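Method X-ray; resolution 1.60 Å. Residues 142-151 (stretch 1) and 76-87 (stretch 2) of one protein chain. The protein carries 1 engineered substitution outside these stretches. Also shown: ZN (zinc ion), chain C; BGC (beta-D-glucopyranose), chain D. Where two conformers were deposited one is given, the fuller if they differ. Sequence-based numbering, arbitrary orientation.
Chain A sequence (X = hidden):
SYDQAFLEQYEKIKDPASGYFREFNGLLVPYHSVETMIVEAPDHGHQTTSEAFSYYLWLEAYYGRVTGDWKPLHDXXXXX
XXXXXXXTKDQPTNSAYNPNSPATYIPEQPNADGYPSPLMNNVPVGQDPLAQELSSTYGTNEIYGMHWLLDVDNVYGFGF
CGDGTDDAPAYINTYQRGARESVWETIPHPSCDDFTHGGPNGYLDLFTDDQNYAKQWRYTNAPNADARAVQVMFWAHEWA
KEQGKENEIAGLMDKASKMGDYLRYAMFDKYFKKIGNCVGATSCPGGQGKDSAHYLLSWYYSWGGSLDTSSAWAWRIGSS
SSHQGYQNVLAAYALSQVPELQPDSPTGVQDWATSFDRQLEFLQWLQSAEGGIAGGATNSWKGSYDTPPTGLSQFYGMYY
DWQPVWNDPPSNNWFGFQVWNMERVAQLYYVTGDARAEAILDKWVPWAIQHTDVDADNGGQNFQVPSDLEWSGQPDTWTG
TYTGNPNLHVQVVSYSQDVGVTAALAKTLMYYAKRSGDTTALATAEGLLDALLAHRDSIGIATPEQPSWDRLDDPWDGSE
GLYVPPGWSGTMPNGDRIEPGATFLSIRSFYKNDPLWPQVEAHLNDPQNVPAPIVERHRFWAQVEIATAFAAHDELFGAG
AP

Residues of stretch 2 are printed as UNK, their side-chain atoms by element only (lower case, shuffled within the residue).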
ATOM      1  N   GLU A 142      14.066  -6.207  16.923  1.00  9.62           N
ATOM      2  CA  GLU A 142      13.434  -5.166  16.223  1.00  9.37           C
ATOM      3  C   GLU A 142      12.854  -5.723  14.878  1.00  9.78           C
ATOM      4  O   GLU A 142      13.372  -6.690  14.334  1.00  9.07           O
ATOM      5  CB  GLU A 142      14.448  -4.049  15.907  1.00 10.43           C
ATOM      6  CG  GLU A 142      14.851  -3.320  17.202  1.00 10.83           C
ATOM      7  CD  GLU A 142      15.879  -2.237  17.035  1.00 14.69           C
ATOM      8  OE1 GLU A 142      16.151  -1.814  15.895  1.00 18.95           O
ATOM      9  OE2 GLU A 142      16.529  -1.796  18.043  1.00 15.37           O
ATOM     10  N   ILE A 143      11.883  -5.004  14.307  1.00  7.93           N
ATOM     11  CA  ILE A 143      11.236  -5.357  12.990  1.00  7.68           C
ATOM     12  C   ILE A 143      11.966  -4.538  11.969  1.00  7.11           C
ATOM     13  O   ILE A 143      12.098  -3.336  12.136  1.00  7.25           O
ATOM     14  CB  ILE A 143       9.771  -4.991  12.994  1.00  7.68           C
ATOM     15  CG1 ILE A 143       9.065  -5.785  13.999  1.00  8.41           C
ATOM     16  CG2 ILE A 143       9.091  -5.096  11.608  1.00  7.87           C
ATOM     17  CD1 ILE A 143       8.929  -7.241  13.768  1.00  9.43           C
ATOM     18  N   TYR A 144      12.402  -5.151  10.864  1.00  6.78           N
ATOM     19  CA  TYR A 144      12.947  -4.466   9.741  1.00  6.61           C
ATOM     20  C   TYR A 144      11.882  -4.438   8.593  1.00  7.14           C
ATOM     21  O   TYR A 144      11.855  -5.307   7.768  1.00  7.38           O
ATOM     22  CB  TYR A 144      14.216  -5.144   9.256  1.00  7.36           C
ATOM     23  CG  TYR A 144      14.968  -4.388   8.194  1.00  7.41           C
ATOM     24  CD1 TYR A 144      14.857  -4.666   6.865  1.00  8.17           C
ATOM     25  CD2 TYR A 144      15.838  -3.382   8.558  1.00  8.15           C
ATOM     26  CE1 TYR A 144      15.598  -3.994   5.948  1.00  9.16           C
ATOM     27  CE2 TYR A 144      16.581  -2.676   7.672  1.00  8.28           C
ATOM     28  CZ  TYR A 144      16.466  -2.990   6.332  1.00  9.11           C
ATOM     29  OH  TYR A 144      17.290  -2.316   5.406  1.00  9.72           O
ATOM     30  N   GLY A 145      11.057  -3.424   8.681  1.00  6.83           N
ATOM     31  CA  GLY A 145       9.921  -3.195   7.765  1.00  7.13           C
ATOM     32  C   GLY A 145       9.597  -1.756   7.787  1.00  7.09           C
ATOM     33  O   GLY A 145       9.818  -1.117   8.802  1.00  7.16           O
ATOM     34  N   MET A 146       9.149  -1.197   6.647  1.00  5.46           N
ATOM     35  CA  MET A 146       8.745   0.230   6.664  1.00  5.57           C
ATOM     36  C   MET A 146       7.459   0.456   7.421  1.00  5.46           C
ATOM     37  O   MET A 146       6.470  -0.267   7.216  1.00  5.84           O
ATOM     38  CB  MET A 146       8.650   0.784   5.258  1.00  5.46           C
ATOM     39  CG  MET A 146       9.928   0.725   4.455  1.00  6.24           C
ATOM     40  SD  MET A 146       9.822   1.686   2.912  1.00  7.18           S
ATOM     41  CE  MET A 146       9.403   0.408   1.792  1.00  8.67           C
ATOM     42  N   HIS A 147       7.369   1.542   8.197  1.00  5.05           N
ATOM     43  CA  HIS A 147       6.083   2.071   8.616  1.00  5.41           C
ATOM     44  C   HIS A 147       5.429   2.785   7.428  1.00  4.90           C
ATOM     45  O   HIS A 147       6.096   3.231   6.505  1.00  5.01           O
ATOM     46  CB  HIS A 147       6.254   3.011   9.788  1.00  5.74           C
ATOM     47  CG  HIS A 147       4.995   3.697  10.212  1.00  5.59           C
ATOM     48  ND1 HIS A 147       3.919   3.041  10.742  1.00  5.56           N
ATOM     49  CD2 HIS A 147       4.615   5.000  10.112  1.00  6.52           C
ATOM     50  CE1 HIS A 147       2.940   3.873  10.977  1.00  5.65           C
ATOM     51  NE2 HIS A 147       3.332   5.080  10.627  1.00  6.08           N
ATOM     52  N   TRP A 148       4.093   2.875   7.412  1.00  4.62           N
ATOM     53  CA  TRP A 148       3.455   3.252   6.152  1.00  4.88           C
ATOM     54  C   TRP A 148       3.400   4.744   5.842  1.00  5.04           C
ATOM     55  O   TRP A 148       3.237   5.082   4.660  1.00  5.38           O
ATOM     56  CB  TRP A 148       2.043   2.628   6.043  1.00  4.79           C
ATOM     57  CG  TRP A 148       0.900   3.475   6.537  1.00  4.78           C
ATOM     58  CD1 TRP A 148       0.427   3.633   7.835  1.00  5.30           C
ATOM     59  CD2 TRP A 148       0.032   4.297   5.719  1.00  4.71           C
ATOM     60  NE1 TRP A 148      -0.632   4.471   7.814  1.00  5.32           N
ATOM     61  CE2 TRP A 148      -0.900   4.918   6.566  1.00  4.98           C
ATOM     62  CE3 TRP A 148      -0.021   4.586   4.346  1.00  4.65           C
ATOM     63  CZ2 TRP A 148      -1.914   5.734   6.070  1.00  5.34           C
ATOM     64  CZ3 TRP A 148      -1.046   5.411   3.851  1.00  5.12           C
ATOM     65  CH2 TRP A 148      -1.984   5.973   4.722  1.00  5.09           C
ATOM     66  N   LEU A 149       3.419   5.568   6.858  1.00  5.05           N
ATOM     67  CA  LEU A 149       3.024   7.010   6.706  1.00  4.99           C
ATOM     68  C   LEU A 149       3.889   7.886   7.596  1.00  5.30           C
ATOM     69  O   LEU A 149       4.084   7.648   8.837  1.00  5.53           O
ATOM     70  CB  LEU A 149       1.599   7.257   7.198  1.00  5.60           C
ATOM     71  CG  LEU A 149       0.937   8.571   6.850  1.00  5.82           C
ATOM     72  CD1 LEU A 149       0.767   8.820   5.381  1.00  5.82           C
ATOM     73  CD2 LEU A 149      -0.319   8.664   7.663  1.00  6.18           C
ATOM     74  N   LEU A 150       4.495   8.900   6.949  1.00  5.56           N
ATOM     75  CA  LEU A 150       5.243   9.993   7.616  1.00  5.43           C
ATOM     76  C   LEU A 150       4.619  11.311   7.316  1.00  5.41           C
ATOM     77  O   LEU A 150       3.942  11.488   6.294  1.00  5.10           O
ATOM     78  CB  LEU A 150       6.675  10.059   7.147  1.00  5.85           C
ATOM     79  CG  LEU A 150       7.548   8.803   7.356  1.00  6.58           C
ATOM     80  CD1 LEU A 150       8.862   8.994   6.613  1.00  6.58           C
ATOM     81  CD2 LEU A 150       7.823   8.538   8.827  1.00  7.50           C
ATOM     82  N   ASP A 151       4.883  12.282   8.188  1.00  5.63           N
ATOM     83  CA  ASP A 151       4.562  13.673   7.952  1.00  7.04           C
ATOM     84  C   ASP A 151       5.880  14.416   7.682  1.00  7.17           C
ATOM     85  O   ASP A 151       6.571  14.683   8.618  1.00  7.13           O
ATOM     86  CB  ASP A 151       3.832  14.238   9.149  1.00  7.06           C
ATOM     87  CG  ASP A 151       3.432  15.673   9.004  1.00  7.80           C
ATOM     88  OD1 ASP A 151       3.673  16.338   7.955  1.00  8.24           O
ATOM     89  OD2 ASP A 151       2.642  16.163   9.915  1.00  8.83           O
ATOM     90  N   UNK A  76      19.045   6.080  -1.594  1.00  6.49           N
ATOM     91  CA  UNK A  76      17.584   5.928  -1.416  1.00  6.69           C
ATOM     92  C   UNK A  76      17.344   4.866  -0.295  1.00  6.55           C
ATOM     93  O   UNK A  76      16.520   5.090   0.588  1.00  7.00           O
ATOM     94  c   UNK A  76      16.889   5.539  -2.732  1.00  6.52           C
ATOM     95  N   UNK A  77      18.097   3.779  -0.340  0.50  6.21           N
ATOM     96  CA  UNK A  77      18.027   2.781   0.699  0.50  5.81           C
ATOM     97  C   UNK A  77      18.441   3.381   2.055  0.50  6.48           C
ATOM     98  O   UNK A  77      17.785   3.143   3.073  0.50  6.32           O
ATOM     99  c   UNK A  77      18.682  -0.011   2.333  0.50  3.91           C
ATOM    100  c   UNK A  77      15.940  -2.053  -0.560  0.50  4.10           C
ATOM    101  c   UNK A  77      16.749  -0.966  -0.500  0.50  4.19           C
ATOM    102  c   UNK A  77      18.790   1.504   0.299  0.50  5.20           C
ATOM    103  c   UNK A  77      15.786  -2.896   0.508  0.50  4.02           C
ATOM    104  c   UNK A  77      16.471  -2.719   1.665  0.50  3.69           C
ATOM    105  c   UNK A  77      17.286  -1.620   1.726  0.50  3.88           C
ATOM    106  c   UNK A  77      17.429  -0.721   0.661  0.50  4.02           C
ATOM    107  n   UNK A  77      18.046  -1.143   2.732  0.50  3.91           N
ATOM    108  c   UNK A  77      18.352   0.289   1.076  0.50  4.53           C
ATOM    109  N   UNK A  78      19.531   4.161   2.089  0.70  7.66           N
ATOM    110  CA  UNK A  78      19.913   4.844   3.326  0.70  8.95           C
ATOM    111  C   UNK A  78      18.839   5.746   3.877  0.70  8.37           C
ATOM    112  O   UNK A  78      18.559   5.714   5.105  0.70  8.07           O
ATOM    113  c   UNK A  78      21.882   6.056   4.381  0.70 12.84           C
ATOM    114  c   UNK A  78      21.191   5.669   3.093  0.70 10.82           C
ATOM    115  o   UNK A  78      23.632   7.546   5.125  0.70 16.63           O
ATOM    116  c   UNK A  78      23.169   6.870   4.166  0.70 15.28           C
ATOM    117  o   UNK A  78      23.596   6.939   3.032  0.70 16.14           O
ATOM    118  N   UNK A  79      18.166   6.497   2.987  1.00  8.60           N
ATOM    119  CA  UNK A  79      17.109   7.362   3.391  1.00  7.43           C
ATOM    120  C   UNK A  79      15.970   6.566   4.048  1.00  7.18           C
ATOM    121  O   UNK A  79      15.469   6.922   5.115  1.00  7.66           O
ATOM    122  c   UNK A  79      16.672   8.232   2.257  1.00  7.41           C
ATOM    123  o   UNK A  79      15.603   9.043   2.732  1.00  8.10           O
ATOM    124  N   UNK A  80      15.498   5.499   3.370  0.50  7.27           N
ATOM    125  CA  UNK A  80      14.497   4.546   3.927  0.50  7.36           C
ATOM    126  C   UNK A  80      14.886   4.078   5.348  0.50  7.55           C
ATOM    127  O   UNK A  80      14.098   4.114   6.319  0.50  7.03           O
ATOM    128  c   UNK A  80      13.825   2.142   0.707  0.50  6.01           C
ATOM    129  c   UNK A  80      14.292   3.365   2.944  0.50  7.13           C
ATOM    130  c   UNK A  80      13.067   2.428   3.182  0.50  7.16           C
ATOM    131  s   UNK A  80      13.047   1.094   1.935  0.50  7.34           S
ATOM    132  N   UNK A  81      16.123   3.576   5.511  1.00  8.37           N
ATOM    133  CA  UNK A  81      16.597   3.095   6.830  1.00  8.82           C
ATOM    134  C   UNK A  81      16.634   4.179   7.858  1.00  9.16           C
ATOM    135  O   UNK A  81      16.391   3.923   9.053  1.00  9.78           O
ATOM    136  c   UNK A  81      17.973   2.401   6.677  1.00 10.27           C
ATOM    137  c   UNK A  81      17.930   1.079   6.040  1.00 11.44           C
ATOM    138  o   UNK A  81      19.292  -0.867   5.985  1.00 12.35           O
ATOM    139  o   UNK A  81      20.254   1.150   6.048  1.00 17.91           O
ATOM    140  c   UNK A  81      19.261   0.368   6.024  1.00 14.60           C
ATOM    141  N   UNK A  82      16.907   5.393   7.470  1.00  8.80           N
ATOM    142  CA  UNK A  82      17.005   6.491   8.383  1.00  8.83           C
ATOM    143  C   UNK A  82      15.692   7.047   8.862  1.00  8.74           C
ATOM    144  O   UNK A  82      15.540   7.419  10.025  1.00  8.90           O
ATOM    145  c   UNK A  82      18.087   8.763   8.693  1.00 11.08           C
ATOM    146  o   UNK A  82      19.164   7.100   7.424  1.00  9.46           O
ATOM    147  c   UNK A  82      17.896   7.635   7.795  1.00  9.91           C
ATOM    148  N   UNK A  83      14.709   7.050   7.943  1.00  7.32           N
ATOM    149  CA  UNK A  83      13.519   7.858   8.162  1.00  6.80           C
ATOM    150  C   UNK A  83      12.205   7.086   8.284  1.00  6.80           C
ATOM    151  O   UNK A  83      11.252   7.638   8.742  1.00  6.69           O
ATOM    152  c   UNK A  83      15.339  10.127   6.135  1.00  9.59           C
ATOM    153  c   UNK A  83      15.762  11.626   8.463  1.00 11.23           C
ATOM    154  c   UNK A  83      13.369   8.997   7.161  1.00  7.84           C
ATOM    155  c   UNK A  83      16.569  11.763   7.317  1.00 11.04           C
ATOM    156  c   UNK A  83      14.699  10.696   8.391  1.00 10.22           C
ATOM    157  c   UNK A  83      16.364  11.069   6.156  1.00 10.69           C
ATOM    158  c   UNK A  83      14.491   9.971   7.222  1.00  8.47           C
ATOM    159  N   UNK A  84      12.121   5.879   7.759  1.00  6.45           N
ATOM    160  CA  UNK A  84      10.832   5.188   7.727  1.00  6.07           C
ATOM    161  C   UNK A  84      10.841   3.730   8.227  1.00  6.53           C
ATOM    162  O   UNK A  84       9.775   3.221   8.458  1.00  6.20           O
ATOM    163  c   UNK A  84       8.620   5.232   6.481  1.00  6.34           C
ATOM    164  c   UNK A  84      10.157   5.303   6.358  1.00  5.75           C
ATOM    165  c   UNK A  84      10.713   4.316   5.357  1.00  5.68           C
ATOM    166  c   UNK A  84       7.879   5.604   5.192  1.00  6.52           C
ATOM    167  N   UNK A  85      12.009   3.114   8.384  1.00  6.91           N
ATOM    168  CA  UNK A  85      12.103   1.835   9.082  1.00  6.81           C
ATOM    169  C   UNK A  85      12.400   2.250  10.525  1.00  7.22           C
ATOM    170  O   UNK A  85      13.458   2.753  10.777  1.00  8.65           O
ATOM    171  c   UNK A  85      13.287  -0.301   9.402  1.00  7.26           C
ATOM    172  c   UNK A  85      13.205   0.939   8.530  1.00  6.88           C
ATOM    173  c   UNK A  85      13.817  -0.344   6.380  1.00  8.22           C
ATOM    174  c   UNK A  85      12.867   0.599   7.057  1.00  6.92           C
ATOM    175  N   UNK A  86      11.471   2.071  11.460  1.00  7.44           N
ATOM    176  CA  UNK A  86      11.692   2.566  12.794  1.00  7.74           C
ATOM    177  C   UNK A  86      13.014   2.120  13.366  1.00  8.33           C
ATOM    178  O   UNK A  86      13.333   0.902  13.326  1.00  8.17           O
ATOM    179  c   UNK A  86      10.462   1.984  13.556  1.00  7.87           C
ATOM    180  c   UNK A  86      10.156   1.409  11.297  1.00  8.40           C
ATOM    181  c   UNK A  86       9.357   1.908  12.480  1.00  7.94           C
ATOM    182  N   UNK A  87      13.747   3.100  13.952  1.00  9.42           N
ATOM    183  CA  UNK A  87      14.992   2.709  14.589  1.00  9.30           C
ATOM    184  C   UNK A  87      14.776   2.294  16.018  1.00  9.74           C
ATOM    185  O   UNK A  87      13.688   2.297  16.480  1.00  8.25           O
TER
HETATM  186 ZN    ZN C 732      22.218   0.984   5.190  0.50 52.88          ZN
HETATM  187  C2  BGC D   1      -3.945   1.623   3.598  1.00  7.01           C
HETATM  188  C3  BGC D   1      -4.318   1.805   5.069  1.00  6.09           C
HETATM  189  C4  BGC D   1      -3.360   1.026   5.912  1.00  5.99           C
HETATM  190  C5  BGC D   1      -1.912   1.355   5.672  1.00  5.23           C
HETATM  191  C6  BGC D   1      -0.929   0.538   6.502  1.00  4.65           C
HETATM  192  C1  BGC D   1      -2.469   1.870   3.460  1.00  5.91           C
HETATM  193  O1  BGC D   1      -2.071   1.615   2.104  1.00  5.90           O
HETATM  194  O2  BGC D   1      -4.702   2.466   2.703  1.00  8.90           O
HETATM  195  O3  BGC D   1      -5.654   1.263   5.222  1.00  6.51           O
HETATM  196  O4  BGC D   1      -3.645   1.551   7.257  1.00  5.93           O
HETATM  197  O5  BGC D   1      -1.643   1.079   4.287  1.00  5.20           O
HETATM  198  O6  BGC D   1      -1.184  -0.876   6.261  1.00  4.67           O
HETATM  199  O   HOH W   1      15.437  -0.906  13.484  0.50 10.83           O
HETATM  200  O   HOH W   2      24.340   0.483   5.033  0.50 24.49           O
HETATM  201  O   HOH W   3      22.179   2.784   4.358  0.50 21.03           O

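Position 76 carries a single carbon, far from stretch 1: Ala76, a helix residue whose O accepts the N of position 80. At 77, one carbon leads into fused five- and six-membered rings holding eight carbons and one nitrogen, which makes it Trp77. Its NE1 donates to Tyr144 OH at 3.0 Å, the hydroxyl lying at the ring edge, near its plane.

Position 78 has three carbons, the third bearing two oxygens, and reaches solvent instead of stretch 1; the two oxygens on the third carbon, with no nitrogen, make it a carboxylate: Glu78. Position 79, one carbon then one oxygen, is Ser79, whose hydroxyl is satisfied elsewhere in the structure.

Position 80 is an unbranched chain of two carbons, a sulfur and a carbon, directed toward stretch 1: Met80. Its CG packs 3.3 Å from Met146 SD, so two thioether side chains meet.

Position 81 again shows three carbons ending in two oxygens. One oxygen binds the zinc, as expected of a carboxylate, and this is Glu81. Glu81 OE1 lies 2.1 Å from ZN, while OE2 accepts a short hydrogen bond from Tyr144 OH at 2.5 Å.

At 82, one carbon carries an oxygen and a carbon: Thr82, exposed, with OG1 donating back to Glu78 O at 2.8 Å. Position 83 has one carbon and a six-carbon ring, hence Phe83; the ring leads away, and its backbone O lies 3.5 Å from Leu150 CD1.

Position 84 has four carbons, forked at the first with one arm two carbons long: Ile84, the first residue to leave helical phi/psi. Its CG2 lies 3.7 Å from Met146 SD and its CG1 3.8 Å from Leu150 CD1, while its O accepts His147 N at 2.9 Å.

Position 85 repeats that fork and is Ile85. Its CD1 sits over one face of the Tyr144 ring, 3.9 Å from the centroid, a CH-pi contact. At 86, three carbons close a ring onto the backbone N: Pro86, with CD 3.6 Å from Gly145 O. Position 87 has no side-chain atoms: Gly87. Water 1 donates to both Pro86 O and Glu142 OE1, bridging this end.

The contact works by giving Tyr144 two roles: its face receives Ile85, while its hydroxyl accepts from Trp77 and donates to a carboxylate also held by zinc. Met146 and Leu150 pack against the helix end, and one backbone hydrogen bond, His147 N to Ile84 O, ties the two stretches directly. The design rule is a polar relay beside an apolar patch.

Stretch 2, residues 76-87: AWESMETFIIPG
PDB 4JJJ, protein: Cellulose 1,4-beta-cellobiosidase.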